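Local coordinates for putative phosphosugar isomerases (Salmonella typhimurium LT2, PDB 3FKJ), which probably binds phosphorylated sugars or related carbohydrate derivatives and may act as an isomerase, at residues V43-C48 with V92-S97. Sequence-based numbering, arbitrary orientation.
Sequences VWFVGC and VVILAS
Strands 43-47 and 92-97 are neighbours in the parallel five-stranded sheet of the SIS domain, and Trp44 and Val46 of the first bond through their backbones to Val92, Ile94 and Ala96 of the second. Trp44 N donates to Val92 O at 2.8 Å, and its carbonyl takes Ile94 N at 2.7 Å in a nearly straight bond. Val46 N then reaches Ile94 O at 2.9 Å; the return bond from Ala96 N to Val46 O is stretched to 3.5 Å and weak. Beyond it the strands part, and a water fills in, accepting from Cys48 N and donating to Ala96 O. Strand 43-47 is bonded on its other edge to strand 70-75, so it runs inside the sheet of this alpha/beta sandwich, with strand order 2-1-3-4-5. On the face carrying Val43, Phe45 and Ile94, the Ile94 side chain is extended beyond CG1 (chi2 173°), which brings CD1 to 3.8 Å from both Val43 CG1 and Phe45 CE1. Val43 CG1 also lies over one face of the Phe45 ring, toward its rim. On the opposite face Val46 straddles two residues: CG2 meets Val93 CG1 at 3.6 Å, while CB packs alongside Leu95 CD2. Having CG2 anti to its carbonyl carbon turns that methyl back toward Val93. Helix 103-115 covers Val93 and Leu95 here, and Phe79 of helix 76-81 packs against Trp44, Val46 and Val93. Cys48 touches His252 of the second subunit.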
loop_
_atom_site.group_PDB
_atom_site.type_symbol
_atom_site.label_atom_id
_atom_site.label_comp_id
_atom_site.label_asym_id
_atom_site.label_seq_id
_atom_site.Cartn_x
_atom_site.Cartn_y
_atom_site.Cartn_z
ATOM N N VAL A 43 -2.176 6.552 -15.527
ATOM C CA VAL A 43 -0.762 6.372 -15.222
ATOM C C VAL A 43 -0.618 5.158 -14.298
ATOM O O VAL A 43 -1.467 4.944 -13.401
ATOM C CB VAL A 43 -0.186 7.642 -14.508
ATOM C CG1 VAL A 43 1.302 7.509 -14.275
ATOM C CG2 VAL A 43 -0.472 8.858 -15.346
ATOM N N TRP A 44 0.423 4.354 -14.547
ATOM C CA TRP A 44 0.937 3.416 -13.565
ATOM C C TRP A 44 2.358 3.748 -13.218
ATOM O O TRP A 44 3.206 3.970 -14.098
ATOM C CB TRP A 44 0.899 1.969 -14.055
ATOM C CG TRP A 44 -0.431 1.328 -13.972
ATOM C CD1 TRP A 44 -0.926 0.595 -12.922
ATOM C CD2 TRP A 44 -1.447 1.374 -14.944
ATOM N NE1 TRP A 44 -2.189 0.186 -13.193
ATOM C CE2 TRP A 44 -2.531 0.612 -14.446
ATOM C CE3 TRP A 44 -1.565 1.994 -16.196
ATOM C CZ2 TRP A 44 -3.729 0.438 -15.163
ATOM C CZ3 TRP A 44 -2.741 1.789 -16.929
ATOM C CH2 TRP A 44 -3.815 1.037 -16.392
ATOM N N PHE A 45 2.600 3.788 -11.924
ATOM C CA PHE A 45 3.931 3.706 -11.346
ATOM C C PHE A 45 4.281 2.254 -11.034
ATOM O O PHE A 45 3.596 1.594 -10.254
ATOM C CB PHE A 45 3.977 4.524 -10.087
ATOM C CG PHE A 45 3.740 5.965 -10.326
ATOM C CD1 PHE A 45 4.724 6.742 -10.930
ATOM C CD2 PHE A 45 2.527 6.549 -9.971
ATOM C CE1 PHE A 45 4.510 8.095 -11.148
ATOM C CE2 PHE A 45 2.289 7.897 -10.197
ATOM C CZ PHE A 45 3.299 8.676 -10.788
ATOM N N VAL A 46 5.352 1.765 -11.659
ATOM C CA VAL A 46 5.701 0.379 -11.565
ATOM C C VAL A 46 7.191 0.192 -11.233
ATOM O O VAL A 46 8.079 0.748 -11.856
ATOM C CB VAL A 46 5.255 -0.406 -12.834
ATOM C CG1 VAL A 46 5.405 -1.944 -12.626
ATOM C CG2 VAL A 46 3.781 -0.068 -13.205
ATOM N N GLY A 47 7.441 -0.610 -10.218
ATOM C CA GLY A 47 8.787 -0.926 -9.828
ATOM C C GLY A 47 8.803 -1.841 -8.632
ATOM O O GLY A 47 7.749 -2.297 -8.190
ATOM N N CYS A 48 10.010 -2.098 -8.119
ATOM C CA CYS A 48 10.225 -2.978 -6.965
ATOM C C CYS A 48 10.965 -2.271 -5.847
ATOM O O CYS A 48 11.915 -1.564 -6.108
ATOM C CB CYS A 48 11.054 -4.207 -7.361
ATOM S SG CYS A 48 10.295 -5.236 -8.632
ATOM N N VAL A 92 0.093 5.608 -19.574
ATOM C CA VAL A 92 1.518 5.853 -19.405
ATOM C C VAL A 92 1.988 5.006 -18.226
ATOM O O VAL A 92 1.356 4.963 -17.154
ATOM C CB VAL A 92 1.825 7.349 -19.168
ATOM C CG1 VAL A 92 3.298 7.543 -18.822
ATOM C CG2 VAL A 92 1.390 8.189 -20.419
ATOM N N VAL A 93 3.053 4.260 -18.452
ATOM C CA VAL A 93 3.624 3.400 -17.412
ATOM C C VAL A 93 5.024 3.923 -17.125
ATOM O O VAL A 93 5.859 4.054 -18.025
ATOM C CB VAL A 93 3.620 1.895 -17.796
ATOM C CG1 VAL A 93 4.236 1.039 -16.648
ATOM C CG2 VAL A 93 2.192 1.433 -18.150
ATOM N N ILE A 94 5.248 4.281 -15.867
ATOM C CA ILE A 94 6.491 4.888 -15.458
ATOM C C ILE A 94 7.193 3.900 -14.555
ATOM O O ILE A 94 6.673 3.525 -13.501
ATOM C CB ILE A 94 6.280 6.245 -14.747
ATOM C CG1 ILE A 94 5.376 7.134 -15.593
ATOM C CG2 ILE A 94 7.652 6.907 -14.396
ATOM C CD1 ILE A 94 4.961 8.448 -14.916
ATOM N N LEU A 95 8.371 3.464 -15.013
ATOM C CA LEU A 95 9.150 2.431 -14.345
ATOM C C LEU A 95 10.509 2.973 -13.858
ATOM O O LEU A 95 11.037 3.909 -14.426
ATOM C CB LEU A 95 9.297 1.228 -15.282
ATOM C CG LEU A 95 7.994 0.766 -15.961
ATOM C CD1 LEU A 95 7.962 1.110 -17.450
ATOM C CD2 LEU A 95 7.832 -0.744 -15.756
ATOM N N ALA A 96 11.005 2.430 -12.754
ATOM C CA ALA A 96 12.323 2.766 -12.219
ATOM C C ALA A 96 13.087 1.503 -11.881
ATOM O O ALA A 96 12.518 0.499 -11.444
ATOM C CB ALA A 96 12.233 3.641 -11.010
ATOM N N SER A 97 14.391 1.552 -12.114
ATOM C CA SER A 97 15.329 0.486 -11.726
ATOM C C SER A 97 16.708 1.141 -11.650
ATOM O O SER A 97 17.148 1.750 -12.647
ATOM C CB SER A 97 15.372 -0.628 -12.798
ATOM O OG SER A 97 16.189 -1.723 -12.383
HETATM O O HOH W 1 12.360 -1.956 -10.212
#